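Local coordinates for uncharacterized lipoprotein GfcB (Escherichia coli K12, PDB 2IN5), which is of unknown function but, as a membrane-anchored lipoprotein of the group 4 capsule family, probably takes part in capsule polysaccharide production or export, at residues V70-K78 with V89-A100; A100-R111 with C147-T155. All coordinates share one frame; numbering follows the deposited sequence.

Interactions 1 and 2 follow one another along the chain and meet at A100, which belongs to both; their centres lie about 11 Å apart, on the same side of the chain's centre. Two polar links join them. R75 of the first reaches E152 of the second in a buried salt bridge, with NH1 2.7 Å from OE1, and the carbonyl O of N91 sits 2.6 Å from NE1 of W109, a probable hydrogen bond. Packing adds to these where P96 O lies against I103 CG1. The loop 89-100 thus touches both contacts, while R75 of the hairpin also reaches E152 directly. Neither contact contains a bound ligand, and the relation between them is structural.

Interaction 1. Residues V70-K78 with V89-A100; sequences VTHNGRLLK and VTNSGQDPLRNA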
loop_
_atom_site.group_PDB
_atom_site.type_symbol
_atom_site.label_atom_id
_atom_site.label_comp_id
_atom_site.label_asym_id
_atom_site.label_seq_id
_atom_site.Cartn_x
_atom_site.Cartn_y
_atom_site.Cartn_z
ATOM N N VAL A 70 3.487 -9.938 0.649
ATOM C CA VAL A 70 3.191 -9.224 1.891
ATOM C C VAL A 70 3.751 -10.004 3.059
ATOM O O VAL A 70 3.490 -11.188 3.217
ATOM C CB VAL A 70 1.686 -9.028 2.070
ATOM C CG1 VAL A 70 1.395 -8.285 3.383
ATOM C CG2 VAL A 70 1.149 -8.255 0.875
ATOM N N THR A 71 4.528 -9.339 3.891
ATOM C CA THR A 71 5.137 -10.045 4.998
ATOM C C THR A 71 5.222 -9.201 6.255
ATOM O O THR A 71 4.946 -8.004 6.249
ATOM C CB THR A 71 6.594 -10.441 4.656
ATOM O OG1 THR A 71 7.398 -9.255 4.649
ATOM C CG2 THR A 71 6.682 -11.117 3.301
ATOM N N HIS A 72 5.589 -9.862 7.338
ATOM C CA HIS A 72 5.856 -9.177 8.577
ATOM C C HIS A 72 6.984 -9.956 9.226
ATOM O O HIS A 72 6.821 -11.112 9.627
ATOM C CB HIS A 72 4.671 -9.094 9.528
ATOM C CG HIS A 72 5.014 -8.353 10.780
ATOM N ND1 HIS A 72 5.674 -8.950 11.834
ATOM C CD2 HIS A 72 4.954 -7.034 11.076
ATOM C CE1 HIS A 72 6.010 -8.031 12.718
ATOM N NE2 HIS A 72 5.588 -6.860 12.281
ATOM N N ASN A 73 8.142 -9.311 9.296
ATOM C CA ASN A 73 9.346 -9.909 9.851
ATOM C C ASN A 73 9.612 -11.326 9.355
ATOM O O ASN A 73 9.701 -12.279 10.146
ATOM C CB ASN A 73 9.322 -9.893 11.381
ATOM C CG ASN A 73 10.720 -9.803 11.962
ATOM O OD1 ASN A 73 11.588 -9.162 11.376
ATOM N ND2 ASN A 73 10.942 -10.427 13.116
ATOM N N GLY A 74 9.732 -11.446 8.032
ATOM C CA GLY A 74 10.027 -12.723 7.403
ATOM C C GLY A 74 8.867 -13.677 7.208
ATOM O O GLY A 74 8.988 -14.646 6.451
ATOM N N ARG A 75 7.754 -13.415 7.891
ATOM C CA ARG A 75 6.573 -14.265 7.786
ATOM C C ARG A 75 5.745 -13.875 6.575
ATOM O O ARG A 75 5.421 -12.701 6.385
ATOM C CB ARG A 75 5.690 -14.138 9.035
ATOM C CG ARG A 75 4.450 -15.030 8.998
ATOM C CD ARG A 75 4.819 -16.499 9.135
ATOM N NE ARG A 75 5.161 -16.832 10.510
ATOM C CZ ARG A 75 5.479 -18.050 10.942
ATOM N NH1 ARG A 75 5.511 -19.080 10.105
ATOM N NH2 ARG A 75 5.747 -18.239 12.230
ATOM N N LEU A 76 5.395 -14.863 5.763
ATOM C CA LEU A 76 4.585 -14.609 4.581
ATOM C C LEU A 76 3.118 -14.564 5.000
ATOM O O LEU A 76 2.590 -15.528 5.573
ATOM C CB LEU A 76 4.799 -15.707 3.546
ATOM C CG LEU A 76 4.109 -15.408 2.219
ATOM C CD1 LEU A 76 4.677 -14.120 1.617
ATOM C CD2 LEU A 76 4.306 -16.575 1.278
ATOM N N LEU A 77 2.479 -13.433 4.717
ATOM C CA LEU A 77 1.081 -13.221 5.058
ATOM C C LEU A 77 0.137 -13.159 3.861
ATOM O O LEU A 77 -1.054 -13.452 3.992
ATOM C CB LEU A 77 0.935 -11.932 5.856
ATOM C CG LEU A 77 1.701 -11.899 7.179
ATOM C CD1 LEU A 77 1.673 -10.490 7.705
ATOM C CD2 LEU A 77 1.098 -12.888 8.186
ATOM N N LYS A 78 0.650 -12.773 2.699
ATOM C CA LYS A 78 -0.198 -12.679 1.520
ATOM C C LYS A 78 0.619 -12.433 0.257
ATOM O O LYS A 78 1.659 -11.786 0.309
ATOM C CB LYS A 78 -1.208 -11.543 1.720
ATOM C CG LYS A 78 -2.256 -11.392 0.628
ATOM C CD LYS A 78 -3.026 -10.094 0.801
ATOM C CE LYS A 78 -3.914 -9.804 -0.401
ATOM N NZ LYS A 78 -4.184 -8.332 -0.534
ATOM N N VAL A 89 -4.073 -15.161 6.276
ATOM C CA VAL A 89 -3.490 -15.832 7.418
ATOM C C VAL A 89 -4.211 -15.163 8.578
ATOM O O VAL A 89 -4.279 -13.940 8.647
ATOM C CB VAL A 89 -1.973 -15.593 7.551
ATOM C CG1 VAL A 89 -1.454 -16.352 8.773
ATOM C CG2 VAL A 89 -1.248 -16.059 6.300
ATOM N N THR A 90 -4.787 -15.957 9.465
ATOM C CA THR A 90 -5.495 -15.384 10.601
ATOM C C THR A 90 -4.600 -15.345 11.830
ATOM O O THR A 90 -3.494 -15.900 11.827
ATOM C CB THR A 90 -6.759 -16.204 10.978
ATOM O OG1 THR A 90 -6.359 -17.485 11.474
ATOM C CG2 THR A 90 -7.668 -16.387 9.772
ATOM N N ASN A 91 -5.093 -14.682 12.875
ATOM C CA ASN A 91 -4.396 -14.591 14.157
ATOM C C ASN A 91 -2.900 -14.331 13.945
ATOM O O ASN A 91 -2.047 -14.917 14.620
ATOM C CB ASN A 91 -4.633 -15.902 14.919
ATOM C CG ASN A 91 -4.191 -15.844 16.373
ATOM O OD1 ASN A 91 -4.449 -14.864 17.086
ATOM N ND2 ASN A 91 -3.551 -16.911 16.832
ATOM N N SER A 92 -2.597 -13.444 13.003
ATOM C CA SER A 92 -1.210 -13.115 12.679
ATOM C C SER A 92 -0.582 -12.207 13.732
ATOM O O SER A 92 0.639 -12.040 13.780
ATOM C CB SER A 92 -1.132 -12.456 11.300
ATOM O OG SER A 92 -1.843 -11.238 11.278
ATOM N N GLY A 93 -1.427 -11.629 14.582
ATOM C CA GLY A 93 -0.938 -10.753 15.624
ATOM C C GLY A 93 -0.310 -11.549 16.752
ATOM O O GLY A 93 0.351 -10.983 17.622
ATOM N N GLN A 94 -0.512 -12.864 16.738
ATOM C CA GLN A 94 0.022 -13.748 17.773
ATOM C C GLN A 94 1.247 -14.518 17.276
ATOM O O GLN A 94 1.701 -15.468 17.913
ATOM C CB GLN A 94 -1.058 -14.744 18.207
ATOM C CG GLN A 94 -1.257 -14.862 19.717
ATOM C CD GLN A 94 -1.367 -13.505 20.397
ATOM O OE1 GLN A 94 -2.057 -12.602 19.909
ATOM N NE2 GLN A 94 -0.689 -13.356 21.536
ATOM N N ASP A 95 1.776 -14.127 16.125
ATOM C CA ASP A 95 2.947 -14.805 15.593
ATOM C C ASP A 95 4.174 -14.380 16.394
ATOM O O ASP A 95 4.442 -13.194 16.551
ATOM C CB ASP A 95 3.112 -14.476 14.110
ATOM C CG ASP A 95 4.411 -15.009 13.528
ATOM O OD1 ASP A 95 4.919 -16.053 14.002
ATOM O OD2 ASP A 95 4.909 -14.379 12.573
ATOM N N PRO A 96 4.927 -15.354 16.922
ATOM C CA PRO A 96 6.132 -15.067 17.715
ATOM C C PRO A 96 7.168 -14.185 17.019
ATOM O O PRO A 96 7.920 -13.472 17.676
ATOM C CB PRO A 96 6.663 -16.459 18.072
ATOM C CG PRO A 96 6.054 -17.362 17.057
ATOM C CD PRO A 96 4.688 -16.803 16.820
ATOM N N LEU A 97 7.193 -14.232 15.689
ATOM C CA LEU A 97 8.110 -13.413 14.924
ATOM C C LEU A 97 7.799 -11.938 15.091
ATOM O O LEU A 97 8.568 -11.086 14.648
ATOM C CB LEU A 97 8.047 -13.786 13.449
ATOM C CG LEU A 97 8.590 -15.179 13.138
ATOM C CD1 LEU A 97 8.308 -15.531 11.686
ATOM C CD2 LEU A 97 10.085 -15.203 13.422
ATOM N N ARG A 98 6.671 -11.615 15.717
ATOM C CA ARG A 98 6.349 -10.201 15.917
ATOM C C ARG A 98 7.310 -9.612 16.935
ATOM O O ARG A 98 7.488 -8.403 16.999
ATOM C CB ARG A 98 4.901 -10.014 16.382
ATOM C CG ARG A 98 3.871 -10.247 15.291
ATOM C CD ARG A 98 2.472 -9.887 15.745
ATOM N NE ARG A 98 1.967 -8.724 15.022
ATOM C CZ ARG A 98 2.286 -7.468 15.310
ATOM N NH1 ARG A 98 3.104 -7.207 16.322
ATOM N NH2 ARG A 98 1.809 -6.476 14.570
ATOM N N ASN A 99 7.919 -10.481 17.732
ATOM C CA ASN A 99 8.909 -10.071 18.723
ATOM C C ASN A 99 9.971 -11.170 18.694
ATOM O O ASN A 99 10.138 -11.922 19.652
ATOM C CB ASN A 99 8.281 -9.972 20.115
ATOM C CG ASN A 99 9.139 -9.166 21.084
ATOM O OD1 ASN A 99 10.371 -9.282 21.086
ATOM N ND2 ASN A 99 8.491 -8.348 21.915
ATOM N N ALA A 100 10.680 -11.252 17.572
ATOM C CA ALA A 100 11.697 -12.278 17.343
ATOM C C ALA A 100 12.757 -12.426 18.424
ATOM O O ALA A 100 13.253 -13.522 18.649
ATOM C CB ALA A 100 12.363 -12.049 15.984
HETATM O O HOH W 1 5.108 -12.150 11.693
#
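N73, in the turn of the hairpin 70-78, lies against L97 with their CA atoms 6.3 Å apart, while along the strands L77 faces V89 at 5.8 Å between CA atoms. The hairpin strands 68-72 and 75-80 are joined by a type I' turn from H72 to R75; its two central residues, N73 and G74, have positive phi, which asparagine and glycine tolerate well. Nearer V70, L77 N and K78 N both bond to V70 O, a classic beta bulge. Against the hairpin lies the loop 89-100, with short 3-10 turns at 92-93 and 96-98.

N73 turns its amide to the loop, ND2 donating to L97 O at 2.9 Å in the carbonyl plane. R75 is long enough to bend at chi2 and chi3 and form a side-on salt bridge with D95: NE bonds to OD2 at 3.2 Å and NH2 to OD1 at 2.9 Å, while NH1 makes a further salt bridge to E152. The carboxylate, turned 61° from the guanidinium, is met from above its own plane, although both oxygens lie near the arginine plane. L97 CD1 lies 3.6 Å from R75 NE, so an apolar branch lies beside the buried ion pair. H72 extends its ring, with CG anti to the backbone N (chi1 -179°), to R98, where CE1 meets CA and CG; the R98 guanidinium is only 15° from parallel to the ring, with H72 NE2 over one face, and pairs with E57. Beyond the turn V89 CG2 packs 3.5 Å from L77 O, and L77 CD2 comes 3.9 Å from S92 CB.

N73 is also bonded to G174 O and V176 N, and L97 packs on F130 of strand 120-140 and F167 of strand 161-170, so turn and loop are both fixed to neighbouring strands.

Interaction 2. Residues A100-R111 with C147-T155; sequences ALAIKDGSRWTR and CNVWQEEVT
In the antiparallel meander of strands 108-117, 120-140 and 143-156, R111 meets E152 across the middle strand, while I103, in the loop leading into 108-117, meets W150. The outer two strands thus run in the same general sense, the short axes of 108-111 and 147-155 lying 9.1 Å apart at 42°. W150 has the largest share of the contact, its broad indole filling the angle of the loop 100-107. The branched I103 lays CG2 over one face of the six-membered ring, 3.5 Å from its centroid and 13° off the normal, a CH-pi contact, while D105 N and CA lie at the ring edge; F132 meets the indole edge-to-face. With an alanine in place of W150, the I103 methyl would probably lose its ring face, and the water between W150 NE1 and A100 O its indole donor. R111 folds back over W109, two residues before it: CG lies between the backbone N and the carbonyl carbon (chi1 70°) and the chain bends at chi2, placing W109 CE3 over its guanidinium face. E152, a buried acid, is satisfied by R75, N165 and S128, which also holds R111 NH1. The E152-R111 salt bridge is longer, with R111 NH2 3.4 Å from E152 OE2.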
loop_
_atom_site.group_PDB
_atom_site.type_symbol
_atom_site.label_atom_id
_atom_site.label_comp_id
_atom_site.label_asym_id
_atom_site.label_seq_id
_atom_site.Cartn_x
_atom_site.Cartn_y
_atom_site.Cartn_z
ATOM N N ALA A 100 10.680 -11.252 17.572
ATOM C CA ALA A 100 11.697 -12.278 17.343
ATOM C C ALA A 100 12.757 -12.426 18.424
ATOM O O ALA A 100 13.253 -13.522 18.649
ATOM C CB ALA A 100 12.363 -12.049 15.984
ATOM N N LEU A 101 13.124 -11.339 19.087
ATOM C CA LEU A 101 14.132 -11.452 20.132
ATOM C C LEU A 101 13.564 -12.060 21.416
ATOM O O LEU A 101 14.293 -12.711 22.162
ATOM C CB LEU A 101 14.759 -10.090 20.425
ATOM C CG LEU A 101 15.738 -9.571 19.373
ATOM C CD1 LEU A 101 16.294 -8.245 19.845
ATOM C CD2 LEU A 101 16.873 -10.573 19.141
ATOM N N ALA A 102 12.264 -11.866 21.647
ATOM C CA ALA A 102 11.588 -12.380 22.839
ATOM C C ALA A 102 11.002 -13.765 22.656
ATOM O O ALA A 102 10.177 -14.206 23.451
ATOM C CB ALA A 102 10.484 -11.420 23.272
ATOM N N ILE A 103 11.412 -14.461 21.610
ATOM C CA ILE A 103 10.884 -15.791 21.391
ATOM C C ILE A 103 11.545 -16.763 22.353
ATOM O O ILE A 103 12.773 -16.859 22.396
ATOM C CB ILE A 103 11.156 -16.267 19.960
ATOM C CG1 ILE A 103 10.469 -15.334 18.966
ATOM C CG2 ILE A 103 10.694 -17.705 19.791
ATOM C CD1 ILE A 103 10.676 -15.730 17.533
ATOM N N LYS A 104 10.734 -17.476 23.130
ATOM C CA LYS A 104 11.263 -18.458 24.070
ATOM C C LYS A 104 11.160 -19.831 23.425
ATOM O O LYS A 104 10.233 -20.098 22.664
ATOM C CB LYS A 104 10.471 -18.456 25.387
ATOM C CG LYS A 104 10.706 -17.258 26.293
ATOM C CD LYS A 104 10.007 -17.456 27.636
ATOM C CE LYS A 104 10.388 -16.381 28.654
ATOM N NZ LYS A 104 10.090 -15.007 28.151
ATOM N N ASP A 105 12.123 -20.694 23.721
ATOM C CA ASP A 105 12.133 -22.045 23.177
ATOM C C ASP A 105 10.834 -22.723 23.599
ATOM O O ASP A 105 10.547 -22.855 24.786
ATOM C CB ASP A 105 13.342 -22.816 23.723
ATOM C CG ASP A 105 13.630 -24.083 22.945
ATOM O OD1 ASP A 105 13.567 -24.046 21.697
ATOM O OD2 ASP A 105 13.941 -25.116 23.573
ATOM N N GLY A 106 10.045 -23.134 22.615
ATOM C CA GLY A 106 8.780 -23.781 22.903
ATOM C C GLY A 106 7.569 -22.924 22.570
ATOM O O GLY A 106 6.442 -23.309 22.885
ATOM N N SER A 107 7.798 -21.767 21.948
ATOM C CA SER A 107 6.716 -20.859 21.566
ATOM C C SER A 107 5.752 -21.555 20.611
ATOM O O SER A 107 6.168 -22.316 19.738
ATOM C CB SER A 107 7.271 -19.599 20.892
ATOM O OG SER A 107 7.923 -18.752 21.816
ATOM N N ARG A 108 4.463 -21.289 20.776
ATOM C CA ARG A 108 3.475 -21.921 19.927
ATOM C C ARG A 108 2.611 -20.870 19.251
ATOM O O ARG A 108 2.602 -19.707 19.652
ATOM C CB ARG A 108 2.622 -22.900 20.754
ATOM C CG ARG A 108 3.466 -23.901 21.567
ATOM C CD ARG A 108 2.789 -25.266 21.780
ATOM N NE ARG A 108 1.465 -25.172 22.396
ATOM C CZ ARG A 108 0.704 -26.220 22.716
ATOM N NH1 ARG A 108 1.131 -27.458 22.484
ATOM N NH2 ARG A 108 -0.497 -26.032 23.258
ATOM N N TRP A 109 1.915 -21.274 18.197
ATOM C CA TRP A 109 1.042 -20.362 17.470
ATOM C C TRP A 109 0.047 -21.156 16.657
ATOM O O TRP A 109 0.392 -22.148 16.021
ATOM C CB TRP A 109 1.856 -19.451 16.552
ATOM C CG TRP A 109 1.024 -18.520 15.714
ATOM C CD1 TRP A 109 -0.114 -17.876 16.092
ATOM C CD2 TRP A 109 1.308 -18.082 14.382
ATOM N NE1 TRP A 109 -0.555 -17.057 15.081
ATOM C CE2 TRP A 109 0.303 -17.163 14.019
ATOM C CE3 TRP A 109 2.320 -18.373 13.462
ATOM C CZ2 TRP A 109 0.279 -16.527 12.772
ATOM C CZ3 TRP A 109 2.298 -17.742 12.221
ATOM C CH2 TRP A 109 1.281 -16.827 11.890
ATOM N N THR A 110 -1.200 -20.716 16.696
ATOM C CA THR A 110 -2.261 -21.385 15.971
ATOM C C THR A 110 -2.972 -20.383 15.077
ATOM O O THR A 110 -3.314 -19.281 15.502
ATOM C CB THR A 110 -3.262 -22.052 16.953
ATOM O OG1 THR A 110 -2.667 -23.235 17.503
ATOM C CG2 THR A 110 -4.557 -22.431 16.244
ATOM N N ARG A 111 -3.167 -20.762 13.822
ATOM C CA ARG A 111 -3.838 -19.886 12.876
ATOM C C ARG A 111 -4.350 -20.691 11.698
ATOM O O ARG A 111 -4.037 -21.877 11.553
ATOM C CB ARG A 111 -2.873 -18.798 12.381
ATOM C CG ARG A 111 -1.757 -19.282 11.460
ATOM C CD ARG A 111 -0.838 -20.261 12.157
ATOM N NE ARG A 111 0.411 -20.426 11.428
ATOM C CZ ARG A 111 1.451 -21.123 11.872
ATOM N NH1 ARG A 111 1.403 -21.729 13.052
ATOM N NH2 ARG A 111 2.547 -21.212 11.135
ATOM N N CYS A 147 22.993 -14.771 13.632
ATOM C CA CYS A 147 21.566 -15.034 13.728
ATOM C C CYS A 147 21.223 -16.114 14.711
ATOM O O CYS A 147 21.984 -17.058 14.885
ATOM C CB CYS A 147 21.000 -15.514 12.382
ATOM S SG CYS A 147 21.270 -14.455 10.958
ATOM N N ASN A 148 20.065 -15.973 15.346
ATOM C CA ASN A 148 19.571 -17.015 16.227
ATOM C C ASN A 148 18.761 -17.833 15.228
ATOM O O ASN A 148 17.905 -17.289 14.532
ATOM C CB ASN A 148 18.616 -16.477 17.296
ATOM C CG ASN A 148 19.308 -15.607 18.320
ATOM O OD1 ASN A 148 20.451 -15.863 18.706
ATOM N ND2 ASN A 148 18.609 -14.578 18.783
ATOM N N VAL A 149 19.035 -19.125 15.140
ATOM C CA VAL A 149 18.309 -19.971 14.209
ATOM C C VAL A 149 17.095 -20.588 14.886
ATOM O O VAL A 149 17.228 -21.359 15.831
ATOM C CB VAL A 149 19.199 -21.106 13.662
ATOM C CG1 VAL A 149 18.403 -21.958 12.688
ATOM C CG2 VAL A 149 20.429 -20.523 12.983
ATOM N N TRP A 150 15.908 -20.240 14.404
ATOM C CA TRP A 150 14.678 -20.779 14.963
ATOM C C TRP A 150 14.016 -21.746 13.991
ATOM O O TRP A 150 13.788 -21.411 12.835
ATOM C CB TRP A 150 13.716 -19.647 15.281
ATOM C CG TRP A 150 14.057 -18.892 16.516
ATOM C CD1 TRP A 150 14.597 -17.640 16.599
ATOM C CD2 TRP A 150 13.826 -19.320 17.855
ATOM N NE1 TRP A 150 14.710 -17.256 17.913
ATOM C CE2 TRP A 150 14.241 -18.270 18.706
ATOM C CE3 TRP A 150 13.305 -20.491 18.422
ATOM C CZ2 TRP A 150 14.147 -18.355 20.095
ATOM C CZ3 TRP A 150 13.214 -20.576 19.799
ATOM C CH2 TRP A 150 13.633 -19.510 20.624
ATOM N N GLN A 151 13.721 -22.947 14.474
ATOM C CA GLN A 151 13.069 -23.978 13.679
ATOM C C GLN A 151 11.613 -24.114 14.109
ATOM O O GLN A 151 11.339 -24.548 15.227
ATOM C CB GLN A 151 13.760 -25.316 13.891
ATOM C CG GLN A 151 15.192 -25.324 13.432
ATOM C CD GLN A 151 15.325 -25.744 11.994
ATOM O OE1 GLN A 151 14.468 -25.434 11.165
ATOM N NE2 GLN A 151 16.414 -26.442 11.680
ATOM N N GLU A 152 10.689 -23.756 13.221
ATOM C CA GLU A 152 9.262 -23.843 13.504
ATOM C C GLU A 152 8.672 -25.154 12.995
ATOM O O GLU A 152 8.584 -25.385 11.781
ATOM C CB GLU A 152 8.527 -22.664 12.858
ATOM C CG GLU A 152 7.004 -22.734 12.940
ATOM C CD GLU A 152 6.318 -21.566 12.235
ATOM O OE1 GLU A 152 6.584 -21.352 11.031
ATOM O OE2 GLU A 152 5.502 -20.858 12.878
ATOM N N GLU A 153 8.284 -26.018 13.926
ATOM C CA GLU A 153 7.674 -27.299 13.575
ATOM C C GLU A 153 6.176 -27.060 13.394
ATOM O O GLU A 153 5.460 -26.769 14.353
ATOM C CB GLU A 153 7.921 -28.334 14.685
ATOM C CG GLU A 153 9.403 -28.655 14.922
ATOM C CD GLU A 153 10.130 -29.083 13.641
ATOM O OE1 GLU A 153 9.644 -30.020 12.957
ATOM O OE2 GLU A 153 11.190 -28.486 13.323
ATOM N N VAL A 154 5.702 -27.171 12.159
ATOM C CA VAL A 154 4.292 -26.933 11.894
ATOM C C VAL A 154 3.537 -28.211 11.557
ATOM O O VAL A 154 4.072 -29.123 10.923
ATOM C CB VAL A 154 4.089 -25.925 10.720
ATOM C CG1 VAL A 154 2.644 -25.476 10.668
ATOM C CG2 VAL A 154 5.010 -24.727 10.879
ATOM N N THR A 155 2.297 -28.285 12.022
ATOM C CA THR A 155 1.442 -29.425 11.728
ATOM C C THR A 155 0.074 -28.866 11.351
ATOM O O THR A 155 -0.436 -27.948 12.002
ATOM C CB THR A 155 1.293 -30.414 12.941
ATOM O OG1 THR A 155 0.706 -29.736 14.057
ATOM C CG2 THR A 155 2.648 -30.989 13.349
HETATM O O HOH W 2 15.410 -14.966 19.021
#